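Local atomic coordinates of PfVFT1 (Plasmodium falciparum, PDB entry 5JKQ), a protein that probably binds a small solute in the cleft of a bi-lobed Venus flytrap domain, as solute-binding proteins do. Residues A[138-143]-A[166-171]; A[130-135]-A[142-147]; A[18-23]-A[276-281]; A[80-85]-A[92-97]. The protein carries 3 engineered substitutions. All coordinates share one frame; numbering follows the deposited sequence.

Overall arrangement
The four contacts trace how one lobe of a bi-lobed Venus flytrap protein is assembled. Contact 4 closes first along the chain, followed by contact 2 and then contact 1; contact 3 spans all of them, joining helix 14-29 to strand 265-281 near the C-terminus. Contacts 2 and 4 share the parallel sheet of strands 126-132, 77-83 and 146-147, their centres about 11 Å apart. Contacts 1 and 2, with centres about 9 Å apart, meet around helix 135-140. Contacts 1 and 3 reach the mixed sheet through neighbouring strands 168-170 and 265-281. Contacts 3 and 4, about 19 Å apart between centres, do not touch. Early and late parts of the chain thus build this lobe together.

Contact 1. Residues A[138-143]-A[166-171]; sequences ALNDKD and PKLTSG
Leu139 lays its CD2 methyl against CD2 of Leu168, 3.7 Å away, where the end of helix 135-140 packs on strand 168-170, a short strand of the mixed sheet in this Venus flytrap fold. The two leucines are turned differently. Leu139 has CG anti to the backbone N (chi1 -176°), whereas Leu168 carries CG beside its own N and extends its CD2 branch toward the helix. That one methyl meets both CG and CD2 of Leu139, and it also lies 4.0 Å from CB of Asn140, filling the angle between two successive helical residues. The Leu139 side chain continues onto Tyr279 of the neighbouring strand 265-281, which extends the apolar layer past the two leucines.

Toward the surface the character changes. Asn140 swings its amide out beside Lys167, but no hydrogen bond crosses between the segments; the lysine's extended chain takes NZ instead to the carbonyl O of Ala284. Just beyond this packing the helix ends in a Schellman motif, with Lys142 at positive phi and Asp143 N bonded to Ala138 O at 2.9 Å. At the polar margin, OD1 of Asn140 stands 4.1 Å from CB of Lys167.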
loop_
_atom_site.group_PDB
_atom_site.type_symbol
_atom_site.label_atom_id
_atom_site.label_comp_id
_atom_site.label_asym_id
_atom_site.label_seq_id
_atom_site.Cartn_x
_atom_site.Cartn_y
_atom_site.Cartn_z
ATOM N N ALA A 138 17.820 3.689 -2.715
ATOM C CA ALA A 138 17.989 5.054 -2.232
ATOM C C ALA A 138 17.720 5.125 -0.734
ATOM O O ALA A 138 18.372 5.880 -0.010
ATOM C CB ALA A 138 17.068 5.999 -2.983
ATOM N N LEU A 139 16.763 4.325 -0.276
ATOM C CA LEU A 139 16.409 4.289 1.135
ATOM C C LEU A 139 17.547 3.703 1.963
ATOM O O LEU A 139 17.923 4.257 2.996
ATOM C CB LEU A 139 15.131 3.475 1.345
ATOM C CG LEU A 139 14.587 3.433 2.774
ATOM C CD1 LEU A 139 14.188 4.824 3.250
ATOM C CD2 LEU A 139 13.407 2.482 2.861
ATOM N N ASN A 140 18.092 2.581 1.503
ATOM C CA ASN A 140 19.198 1.927 2.196
ATOM C C ASN A 140 20.486 2.742 2.099
ATOM O O ASN A 140 21.425 2.516 2.861
ATOM C CB ASN A 140 19.427 0.523 1.628
ATOM C CG ASN A 140 20.389 -0.299 2.471
ATOM O OD1 ASN A 140 20.331 -0.280 3.699
ATOM N ND2 ASN A 140 21.283 -1.023 1.811
ATOM N N ASP A 141 20.524 3.685 1.160
ATOM C CA ASP A 141 21.685 4.556 0.979
ATOM C C ASP A 141 21.476 5.921 1.635
ATOM O O ASP A 141 22.315 6.812 1.507
ATOM C CB ASP A 141 21.992 4.737 -0.512
ATOM C CG ASP A 141 22.523 3.470 -1.161
ATOM O OD1 ASP A 141 23.020 2.584 -0.435
ATOM O OD2 ASP A 141 22.448 3.364 -2.404
ATOM N N LYS A 142 20.353 6.077 2.332
ATOM C CA LYS A 142 20.046 7.301 3.073
ATOM C C LYS A 142 19.918 8.529 2.171
ATOM O O LYS A 142 20.170 9.653 2.607
ATOM C CB LYS A 142 21.116 7.566 4.140
ATOM C CG LYS A 142 21.417 6.379 5.037
ATOM C CD LYS A 142 22.071 6.821 6.343
ATOM C CE LYS A 142 23.440 7.451 6.120
ATOM N NZ LYS A 142 23.947 8.127 7.348
ATOM N N ASP A 143 19.533 8.316 0.917
ATOM C CA ASP A 143 19.185 9.425 0.033
ATOM C C ASP A 143 17.813 9.976 0.410
ATOM O O ASP A 143 17.484 11.122 0.103
ATOM C CB ASP A 143 19.191 8.980 -1.431
ATOM C CG ASP A 143 20.574 8.603 -1.922
ATOM O OD1 ASP A 143 21.543 9.315 -1.584
ATOM O OD2 ASP A 143 20.694 7.589 -2.644
ATOM N N PRO A 166 18.489 -6.261 3.993
ATOM C CA PRO A 166 18.011 -6.767 5.285
ATOM C C PRO A 166 17.784 -5.701 6.358
ATOM O O PRO A 166 17.220 -6.017 7.405
ATOM C CB PRO A 166 19.139 -7.708 5.711
ATOM C CG PRO A 166 20.362 -7.063 5.159
ATOM C CD PRO A 166 19.948 -6.428 3.854
ATOM N N LYS A 167 18.218 -4.470 6.108
ATOM C CA LYS A 167 18.151 -3.421 7.122
ATOM C C LYS A 167 16.881 -2.579 7.015
ATOM O O LYS A 167 16.584 -1.781 7.905
ATOM C CB LYS A 167 19.381 -2.521 7.022
ATOM C CG LYS A 167 20.692 -3.267 7.206
ATOM C CD LYS A 167 21.886 -2.341 7.073
ATOM C CE LYS A 167 23.185 -3.073 7.366
ATOM N NZ LYS A 167 24.370 -2.332 6.850
ATOM N N LEU A 168 16.131 -2.761 5.931
ATOM C CA LEU A 168 14.903 -2.003 5.722
ATOM C C LEU A 168 13.737 -2.612 6.494
ATOM O O LEU A 168 13.586 -3.834 6.541
ATOM C CB LEU A 168 14.564 -1.936 4.231
ATOM C CG LEU A 168 15.654 -1.349 3.329
ATOM C CD1 LEU A 168 15.184 -1.323 1.884
ATOM C CD2 LEU A 168 16.067 0.047 3.786
ATOM N N THR A 169 12.925 -1.750 7.105
ATOM C CA THR A 169 11.725 -2.184 7.811
ATOM C C THR A 169 10.486 -1.566 7.174
ATOM O O THR A 169 10.588 -0.807 6.209
ATOM C CB THR A 169 11.770 -1.813 9.308
ATOM O OG1 THR A 169 10.682 -2.449 9.990
ATOM C CG2 THR A 169 11.686 -0.299 9.515
ATOM N N SER A 170 9.322 -1.899 7.725
ATOM C CA SER A 170 8.047 -1.418 7.203
ATOM C C SER A 170 7.150 -0.871 8.304
ATOM O O SER A 170 7.162 -1.362 9.433
ATOM C CB SER A 170 7.319 -2.542 6.468
ATOM O OG SER A 170 6.128 -2.070 5.865
ATOM N N GLY A 171 6.369 0.148 7.964
ATOM C CA GLY A 171 5.327 0.635 8.846
ATOM C C GLY A 171 4.080 -0.208 8.662
ATOM O O GLY A 171 4.061 -1.119 7.835
#

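Contact 2. Residues A[130-135]-A[142-147]; sequences NYYDNV and KDIHMT. With SO4 (sulfate ion), chain E.
A right-handed beta-alpha-beta crossover is the setting here: strand 126-132 leads through helix 135-140 to strand 146-147, with strand 77-83 between the two in the parallel sheet. Ile144, just before the last strand, bridges the start of the unit. Its CG2 methyl reaches the edge of the Tyr132 ring, 3.7 Å from CE2. The other branch has CG1 between the backbone N and carbonyl carbon (chi1 50°), which sends CD1 across Val135 at about a right angle, to 3.5 Å from its CG1. The same valine methyl also meets CG2 of Thr147 at 3.8 Å. Tyr132 OH lies 3.5 Å from CB of Asp143, with ring and carboxylate planes 21° apart.

A sulfate, probably from the crystallisation liquor, is held by two N-H groups just ahead of the helix. Asp133 N gives its O3 a nearly straight bond of 2.7 Å (164°), while Asn134 N reaches O1 at 3.0 Å; sulfate O2 lies in the plane of the Tyr132 ring, at its edge. Asn134 is itself the N-cap, its OD1 accepting from Val137 N. Val135, Ile144 and Thr147 thus pack where helix and strands join, as in a right-handed beta-alpha-beta crossover.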
loop_
_atom_site.group_PDB
_atom_site.type_symbol
_atom_site.label_atom_id
_atom_site.label_comp_id
_atom_site.label_asym_id
_atom_site.label_seq_id
_atom_site.Cartn_x
_atom_site.Cartn_y
_atom_site.Cartn_z
ATOM N N ASN A 130 11.774 12.972 -3.952
ATOM C CA ASN A 130 12.820 12.553 -4.881
ATOM C C ASN A 130 12.400 11.269 -5.584
ATOM O O ASN A 130 11.858 10.361 -4.954
ATOM C CB ASN A 130 14.152 12.347 -4.154
ATOM C CG ASN A 130 14.718 13.639 -3.595
ATOM O OD1 ASN A 130 13.981 14.577 -3.296
ATOM N ND2 ASN A 130 16.035 13.691 -3.452
ATOM N N TYR A 131 12.647 11.197 -6.888
ATOM C CA TYR A 131 12.209 10.055 -7.684
ATOM C C TYR A 131 13.378 9.149 -8.073
ATOM O O TYR A 131 14.456 9.626 -8.428
ATOM C CB TYR A 131 11.476 10.538 -8.937
ATOM C CG TYR A 131 10.260 11.393 -8.657
ATOM C CD1 TYR A 131 9.534 11.242 -7.482
ATOM C CD2 TYR A 131 9.831 12.344 -9.572
ATOM C CE1 TYR A 131 8.420 12.018 -7.225
ATOM C CE2 TYR A 131 8.721 13.124 -9.324
ATOM C CZ TYR A 131 8.019 12.956 -8.150
ATOM O OH TYR A 131 6.913 13.734 -7.903
ATOM N N TYR A 132 13.152 7.840 -7.994
ATOM C CA TYR A 132 14.169 6.847 -8.332
ATOM C C TYR A 132 13.549 5.665 -9.069
ATOM O O TYR A 132 12.339 5.461 -9.017
ATOM C CB TYR A 132 14.878 6.344 -7.071
ATOM C CG TYR A 132 15.445 7.435 -6.192
ATOM C CD1 TYR A 132 16.710 7.959 -6.427
ATOM C CD2 TYR A 132 14.719 7.935 -5.119
ATOM C CE1 TYR A 132 17.233 8.953 -5.620
ATOM C CE2 TYR A 132 15.232 8.927 -4.309
ATOM C CZ TYR A 132 16.488 9.433 -4.563
ATOM O OH TYR A 132 17.000 10.421 -3.755
ATOM N N ASP A 133 14.382 4.887 -9.755
ATOM C CA ASP A 133 13.931 3.641 -10.366
ATOM C C ASP A 133 13.797 2.570 -9.289
ATOM O O ASP A 133 12.788 1.867 -9.222
ATOM C CB ASP A 133 14.897 3.187 -11.463
ATOM C CG ASP A 133 14.771 4.009 -12.735
ATOM O OD1 ASP A 133 13.631 4.349 -13.118
ATOM O OD2 ASP A 133 15.812 4.317 -13.353
ATOM N N ASN A 134 14.826 2.454 -8.452
ATOM C CA ASN A 134 14.782 1.599 -7.269
ATOM C C ASN A 134 14.810 2.467 -6.014
ATOM O O ASN A 134 15.863 2.970 -5.616
ATOM C CB ASN A 134 15.951 0.607 -7.269
ATOM C CG ASN A 134 15.841 -0.440 -6.167
ATOM O OD1 ASN A 134 15.433 -0.144 -5.043
ATOM N ND2 ASN A 134 16.211 -1.673 -6.489
ATOM N N VAL A 135 13.647 2.641 -5.396
ATOM C CA VAL A 135 13.521 3.508 -4.232
ATOM C C VAL A 135 14.144 2.853 -3.003
ATOM O O VAL A 135 14.665 3.540 -2.125
ATOM C CB VAL A 135 12.043 3.852 -3.943
ATOM C CG1 VAL A 135 11.929 4.844 -2.792
ATOM C CG2 VAL A 135 11.379 4.422 -5.186
ATOM N N LYS A 142 20.353 6.077 2.332
ATOM C CA LYS A 142 20.046 7.301 3.073
ATOM C C LYS A 142 19.918 8.529 2.171
ATOM O O LYS A 142 20.170 9.653 2.607
ATOM C CB LYS A 142 21.116 7.566 4.140
ATOM C CG LYS A 142 21.417 6.379 5.037
ATOM C CD LYS A 142 22.071 6.821 6.343
ATOM C CE LYS A 142 23.440 7.451 6.120
ATOM N NZ LYS A 142 23.947 8.127 7.348
ATOM N N ASP A 143 19.533 8.316 0.917
ATOM C CA ASP A 143 19.185 9.425 0.033
ATOM C C ASP A 143 17.813 9.976 0.410
ATOM O O ASP A 143 17.484 11.122 0.103
ATOM C CB ASP A 143 19.191 8.980 -1.431
ATOM C CG ASP A 143 20.574 8.603 -1.922
ATOM O OD1 ASP A 143 21.543 9.315 -1.584
ATOM O OD2 ASP A 143 20.694 7.589 -2.644
ATOM N N ILE A 144 17.022 9.146 1.083
ATOM C CA ILE A 144 15.681 9.516 1.515
ATOM C C ILE A 144 15.433 9.026 2.936
ATOM O O ILE A 144 16.068 8.075 3.392
ATOM C CB ILE A 144 14.603 8.933 0.574
ATOM C CG1 ILE A 144 14.858 7.436 0.353
ATOM C CG2 ILE A 144 14.599 9.689 -0.746
ATOM C CD1 ILE A 144 13.806 6.728 -0.480
ATOM N N HIS A 145 14.517 9.688 3.635
ATOM C CA HIS A 145 14.105 9.257 4.964
ATOM C C HIS A 145 12.986 8.222 4.866
ATOM O O HIS A 145 12.807 7.399 5.766
ATOM C CB HIS A 145 13.636 10.453 5.795
ATOM C CG HIS A 145 14.646 11.553 5.898
ATOM N ND1 HIS A 145 14.327 12.877 5.687
ATOM C CD2 HIS A 145 15.967 11.527 6.198
ATOM C CE1 HIS A 145 15.408 13.619 5.847
ATOM N NE2 HIS A 145 16.417 12.824 6.159
HETATM N N MSE A 146 12.254 8.263 3.755
HETATM C CA MSE A 146 11.023 7.497 3.595
HETATM C C MSE A 146 10.711 7.139 2.159
HETATM O O MSE A 146 11.069 7.869 1.237
HETATM C CB MSE A 146 9.835 8.294 4.115
HETATM C CG MSE A 146 9.574 8.210 5.577
HETATM SE SE MSE A 146 7.989 9.270 5.935
HETATM C CE MSE A 146 6.645 7.895 5.633
ATOM N N THR A 147 9.991 6.038 1.984
ATOM C CA THR A 147 9.310 5.768 0.728
ATOM C C THR A 147 7.920 6.384 0.811
ATOM O O THR A 147 7.448 6.720 1.899
ATOM C CB THR A 147 9.186 4.262 0.437
ATOM O OG1 THR A 147 8.274 3.667 1.369
ATOM C CG2 THR A 147 10.542 3.577 0.530
HETATM S S SO4 E . 17.839 5.120 -9.698
HETATM O O1 SO4 E . 17.206 4.214 -8.742
HETATM O O2 SO4 E . 18.745 6.024 -8.996
HETATM O O3 SO4 E . 16.820 5.908 -10.388
HETATM O O4 SO4 E . 18.591 4.335 -10.673
#

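Contact 3. Residues A[18-23]-A[276-281]; sequences DIYHAA and HSAYFK
This is a buried aromatic contact between helix 14-29 and strand 265-281, joining the beginning and end of the chain in one lobe of the Venus flytrap fold. Phe280 turns its edge toward a face of Tyr20 in a T-shaped stack, with ring centroids 5.6 Å apart and planes at 69°. Its CZ is poised above the tyrosine plane, displaced toward the rim and 4.1 Å from CD2. Tyr20 holds CG anti to its main-chain nitrogen (chi1 160°), which carries the ring from the helix to the strand.

Farther along the tyrosine, the CB methyl of Ala278 comes obliquely to the phenol end, 3.8 Å from OH and slightly farther from CZ. Met146, present as selenomethionine, touches Tyr20, Ala278 and Phe280, so strand 146-147 closes on the same cluster.

The buried hydroxyl has polar company. Tyr20 OH is hydrogen-bonded to Asn149 OD1 and also to an ordered water. That water ties the helix side chain to the strand backbone: it donates to Tyr20 OH at 3.0 Å and accepts from Ala278 N at 2.9 Å.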
loop_
_atom_site.group_PDB
_atom_site.type_symbol
_atom_site.label_atom_id
_atom_site.label_comp_id
_atom_site.label_asym_id
_atom_site.label_seq_id
_atom_site.Cartn_x
_atom_site.Cartn_y
_atom_site.Cartn_z
ATOM N N ASP A 18 7.126 5.975 14.687
ATOM C CA ASP A 18 6.111 6.108 15.727
ATOM C C ASP A 18 5.277 7.375 15.557
ATOM O O ASP A 18 4.050 7.327 15.638
ATOM C CB ASP A 18 6.761 6.096 17.111
ATOM C CG ASP A 18 7.433 4.773 17.428
ATOM O OD1 ASP A 18 7.007 3.737 16.874
ATOM O OD2 ASP A 18 8.386 4.768 18.235
ATOM N N ILE A 19 5.934 8.507 15.328
ATOM C CA ILE A 19 5.210 9.757 15.140
ATOM C C ILE A 19 4.419 9.691 13.838
ATOM O O ILE A 19 3.351 10.288 13.714
ATOM C CB ILE A 19 6.161 10.975 15.139
ATOM C CG1 ILE A 19 5.367 12.263 15.371
ATOM C CG2 ILE A 19 6.982 11.045 13.845
ATOM C CD1 ILE A 19 6.209 13.410 15.889
ATOM N N TYR A 20 4.946 8.941 12.876
ATOM C CA TYR A 20 4.251 8.680 11.623
ATOM C C TYR A 20 2.962 7.902 11.884
ATOM O O TYR A 20 1.896 8.274 11.395
ATOM C CB TYR A 20 5.177 7.923 10.668
ATOM C CG TYR A 20 4.498 7.168 9.549
ATOM C CD1 TYR A 20 4.187 7.791 8.346
ATOM C CD2 TYR A 20 4.202 5.818 9.683
ATOM C CE1 TYR A 20 3.579 7.093 7.319
ATOM C CE2 TYR A 20 3.598 5.114 8.665
ATOM C CZ TYR A 20 3.289 5.751 7.486
ATOM O OH TYR A 20 2.688 5.036 6.479
ATOM N N HIS A 21 3.061 6.835 12.673
ATOM C CA HIS A 21 1.890 6.037 13.029
ATOM C C HIS A 21 0.915 6.839 13.880
ATOM O O HIS A 21 -0.303 6.678 13.770
ATOM C CB HIS A 21 2.305 4.774 13.783
ATOM C CG HIS A 21 2.922 3.726 12.914
ATOM N ND1 HIS A 21 3.721 2.720 13.415
ATOM C CD2 HIS A 21 2.848 3.518 11.578
ATOM C CE1 HIS A 21 4.118 1.943 12.423
ATOM N NE2 HIS A 21 3.605 2.407 11.299
ATOM N N ALA A 22 1.459 7.697 14.734
ATOM C CA ALA A 22 0.640 8.520 15.610
ATOM C C ALA A 22 -0.164 9.535 14.807
ATOM O O ALA A 22 -1.308 9.843 15.144
ATOM C CB ALA A 22 1.507 9.220 16.631
ATOM N N ALA A 23 0.437 10.053 13.743
ATOM C CA ALA A 23 -0.237 11.021 12.893
ATOM C C ALA A 23 -1.393 10.355 12.156
ATOM O O ALA A 23 -2.492 10.904 12.085
ATOM C CB ALA A 23 0.740 11.638 11.915
ATOM N N HIS A 276 -0.969 -1.290 1.845
ATOM C CA HIS A 276 0.039 -0.318 1.431
ATOM C C HIS A 276 0.755 0.240 2.655
ATOM O O HIS A 276 0.116 0.561 3.654
ATOM C CB HIS A 276 -0.596 0.825 0.641
ATOM C CG HIS A 276 -1.345 0.381 -0.575
ATOM N ND1 HIS A 276 -0.721 0.097 -1.771
ATOM C CD2 HIS A 276 -2.667 0.180 -0.784
ATOM C CE1 HIS A 276 -1.626 -0.266 -2.661
ATOM N NE2 HIS A 276 -2.815 -0.222 -2.089
ATOM N N SER A 277 2.078 0.358 2.576
ATOM C CA SER A 277 2.861 0.869 3.696
ATOM C C SER A 277 4.106 1.629 3.242
ATOM O O SER A 277 4.559 1.488 2.105
ATOM C CB SER A 277 3.266 -0.286 4.618
ATOM O OG SER A 277 3.929 -1.304 3.893
ATOM N N ALA A 278 4.643 2.443 4.146
ATOM C CA ALA A 278 5.903 3.135 3.912
ATOM C C ALA A 278 7.048 2.289 4.452
ATOM O O ALA A 278 6.854 1.485 5.365
ATOM C CB ALA A 278 5.890 4.507 4.566
ATOM N N TYR A 279 8.238 2.470 3.884
ATOM C CA TYR A 279 9.415 1.714 4.304
ATOM C C TYR A 279 10.514 2.641 4.817
ATOM O O TYR A 279 10.673 3.766 4.340
ATOM C CB TYR A 279 9.927 0.849 3.149
ATOM C CG TYR A 279 9.035 -0.344 2.866
ATOM C CD1 TYR A 279 7.937 -0.234 2.022
ATOM C CD2 TYR A 279 9.281 -1.574 3.461
ATOM C CE1 TYR A 279 7.116 -1.320 1.769
ATOM C CE2 TYR A 279 8.466 -2.664 3.215
ATOM C CZ TYR A 279 7.387 -2.534 2.369
ATOM O OH TYR A 279 6.579 -3.621 2.128
ATOM N N PHE A 280 11.259 2.149 5.803
ATOM C CA PHE A 280 12.285 2.932 6.486
ATOM C C PHE A 280 13.577 2.129 6.608
ATOM O O PHE A 280 13.584 0.917 6.397
ATOM C CB PHE A 280 11.803 3.348 7.879
ATOM C CG PHE A 280 10.425 3.950 7.899
ATOM C CD1 PHE A 280 9.298 3.150 7.795
ATOM C CD2 PHE A 280 10.255 5.317 8.044
ATOM C CE1 PHE A 280 8.031 3.703 7.819
ATOM C CE2 PHE A 280 8.991 5.874 8.074
ATOM C CZ PHE A 280 7.879 5.066 7.960
ATOM N N LYS A 281 14.663 2.814 6.952
ATOM C CA LYS A 281 15.939 2.159 7.227
ATOM C C LYS A 281 16.082 1.936 8.730
ATOM O O LYS A 281 16.231 2.890 9.491
ATOM C CB LYS A 281 17.101 2.998 6.696
ATOM C CG LYS A 281 18.421 2.252 6.630
ATOM C CD LYS A 281 19.540 3.157 6.146
ATOM C CE LYS A 281 20.784 2.361 5.783
ATOM N NZ LYS A 281 21.287 1.534 6.910
HETATM O O HOH W 1 3.294 2.135 6.696
#

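Contact 4. Residues A[80-85]-A[92-97]; sequences IGALKN and GNYEQN
Apolar packing joins Ala82, near the end of strand 77-83, to Tyr94 in the loop that leads on to helix 102-118. The CB methyl of Ala82 approaches the ring obliquely, 3.9 Å from CE2 and 4.0 Å from CD2, and so meets one side of the phenol rather than its hydroxyl end. Tyr94 has CG beside the backbone N (chi1 -64°), which brings that side of the ring to the strand. At the base of the side chain, CB of Tyr94 stands 4.3 Å from the carbonyl O of Leu83, a looser contact with the backbone of the next strand residue. Trp103 and Pro104 of helix 102-118 also touch the tyrosine, and the ring of Tyr150 meets it.

The hydrogen bonding belongs to the loop and its surroundings, since none passes between the two segments. Asn93 makes an Asx turn: its OD1 accepts from Glu95 N at 3.1 Å in a nearly straight bond (164°), although the donor lies 41° out of the carbonyl plane. Tyr94 is the middle residue of this turn, so the bond helps to set the backbone from which its ring projects. At the far end of the ring, Tyr94 OH is hydrogen-bonded to Asp148 OD2.

The chemistry implies a divided task: the methyl-to-ring contact seats the loop on the sheet without directional bonds, whereas the Asx turn and the Asp148 partner would restrict the tyrosine at its backbone and hydroxyl.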
loop_
_atom_site.group_PDB
_atom_site.type_symbol
_atom_site.label_atom_id
_atom_site.label_comp_id
_atom_site.label_asym_id
_atom_site.label_seq_id
_atom_site.Cartn_x
_atom_site.Cartn_y
_atom_site.Cartn_z
ATOM N N ILE A 80 11.156 12.197 0.759
ATOM C CA ILE A 80 10.371 11.005 0.453
ATOM C C ILE A 80 10.758 10.469 -0.920
ATOM O O ILE A 80 11.002 11.235 -1.853
ATOM C CB ILE A 80 8.846 11.295 0.498
ATOM C CG1 ILE A 80 8.372 11.467 1.943
ATOM C CG2 ILE A 80 8.038 10.154 -0.118
ATOM C CD1 ILE A 80 8.714 12.787 2.565
ATOM N N GLY A 81 10.812 9.145 -1.027
ATOM C CA GLY A 81 11.155 8.484 -2.272
ATOM C C GLY A 81 9.947 7.850 -2.934
ATOM O O GLY A 81 9.105 7.246 -2.269
ATOM N N ALA A 82 9.866 7.993 -4.253
ATOM C CA ALA A 82 8.808 7.365 -5.036
ATOM C C ALA A 82 9.348 6.949 -6.400
ATOM O O ALA A 82 10.364 7.470 -6.854
ATOM C CB ALA A 82 7.632 8.311 -5.191
ATOM N N LEU A 83 8.674 5.999 -7.043
ATOM C CA LEU A 83 9.067 5.553 -8.376
ATOM C C LEU A 83 8.848 6.671 -9.392
ATOM O O LEU A 83 7.823 7.352 -9.357
ATOM C CB LEU A 83 8.278 4.306 -8.783
ATOM C CG LEU A 83 8.466 3.062 -7.911
ATOM C CD1 LEU A 83 7.400 2.028 -8.233
ATOM C CD2 LEU A 83 9.854 2.465 -8.098
ATOM N N LYS A 84 9.809 6.862 -10.294
ATOM C CA LYS A 84 9.718 7.928 -11.292
ATOM C C LYS A 84 8.830 7.537 -12.469
ATOM O O LYS A 84 8.597 6.355 -12.722
ATOM C CB LYS A 84 11.112 8.315 -11.807
ATOM C CG LYS A 84 11.940 7.172 -12.378
ATOM C CD LYS A 84 13.229 7.693 -13.019
ATOM C CE LYS A 84 14.151 8.365 -12.005
ATOM N NZ LYS A 84 15.375 8.930 -12.645
ATOM N N ASN A 85 8.334 8.551 -13.175
ATOM C CA ASN A 85 7.530 8.362 -14.381
ATOM C C ASN A 85 6.246 7.576 -14.132
ATOM O O ASN A 85 5.706 6.953 -15.045
ATOM C CB ASN A 85 8.358 7.663 -15.465
ATOM C CG ASN A 85 9.598 8.450 -15.845
ATOM O OD1 ASN A 85 9.542 9.666 -16.030
ATOM N ND2 ASN A 85 10.727 7.759 -15.959
ATOM N N GLY A 92 -2.796 9.238 -8.106
ATOM C CA GLY A 92 -1.492 9.815 -7.843
ATOM C C GLY A 92 -0.676 10.018 -9.103
ATOM O O GLY A 92 -0.376 9.062 -9.819
ATOM N N ASN A 93 -0.315 11.271 -9.366
ATOM C CA ASN A 93 0.480 11.628 -10.535
ATOM C C ASN A 93 1.849 12.166 -10.129
ATOM O O ASN A 93 1.952 13.243 -9.539
ATOM C CB ASN A 93 -0.266 12.662 -11.381
ATOM C CG ASN A 93 0.398 12.912 -12.719
ATOM O OD1 ASN A 93 1.426 12.315 -13.039
ATOM N ND2 ASN A 93 -0.197 13.788 -13.519
ATOM N N TYR A 94 2.893 11.409 -10.458
ATOM C CA TYR A 94 4.261 11.758 -10.085
ATOM C C TYR A 94 5.098 12.179 -11.292
ATOM O O TYR A 94 6.327 12.224 -11.217
ATOM C CB TYR A 94 4.932 10.578 -9.377
ATOM C CG TYR A 94 4.288 10.213 -8.058
ATOM C CD1 TYR A 94 3.109 9.480 -8.016
ATOM C CD2 TYR A 94 4.861 10.601 -6.855
ATOM C CE1 TYR A 94 2.519 9.145 -6.816
ATOM C CE2 TYR A 94 4.279 10.270 -5.648
ATOM C CZ TYR A 94 3.108 9.543 -5.635
ATOM O OH TYR A 94 2.526 9.210 -4.435
ATOM N N GLU A 95 4.435 12.483 -12.405
ATOM C CA GLU A 95 5.129 12.993 -13.584
ATOM C C GLU A 95 5.575 14.433 -13.349
ATOM O O GLU A 95 6.464 14.936 -14.036
ATOM C CB GLU A 95 4.238 12.900 -14.827
ATOM C CG GLU A 95 4.347 11.565 -15.559
ATOM C CD GLU A 95 3.425 11.467 -16.764
ATOM O OE1 GLU A 95 2.644 12.413 -17.003
ATOM O OE2 GLU A 95 3.486 10.441 -17.475
ATOM N N GLN A 96 4.954 15.086 -12.370
ATOM C CA GLN A 96 5.354 16.422 -11.942
ATOM C C GLN A 96 5.831 16.401 -10.490
ATOM O O GLN A 96 5.427 15.540 -9.707
ATOM C CB GLN A 96 4.193 17.404 -12.101
ATOM C CG GLN A 96 2.892 16.934 -11.470
ATOM C CD GLN A 96 1.835 18.021 -11.438
ATOM O OE1 GLN A 96 0.743 17.858 -11.984
ATOM N NE2 GLN A 96 2.154 19.136 -10.791
ATOM N N ASN A 97 6.694 17.354 -10.144
ATOM C CA ASN A 97 7.215 17.482 -8.789
ATOM C C ASN A 97 7.036 18.919 -8.300
ATOM O O ASN A 97 7.602 19.841 -8.887
ATOM C CB ASN A 97 8.691 17.079 -8.743
ATOM C CG ASN A 97 9.187 16.834 -7.330
ATOM O OD1 ASN A 97 8.758 17.493 -6.383
ATOM N ND2 ASN A 97 10.095 15.879 -7.183
#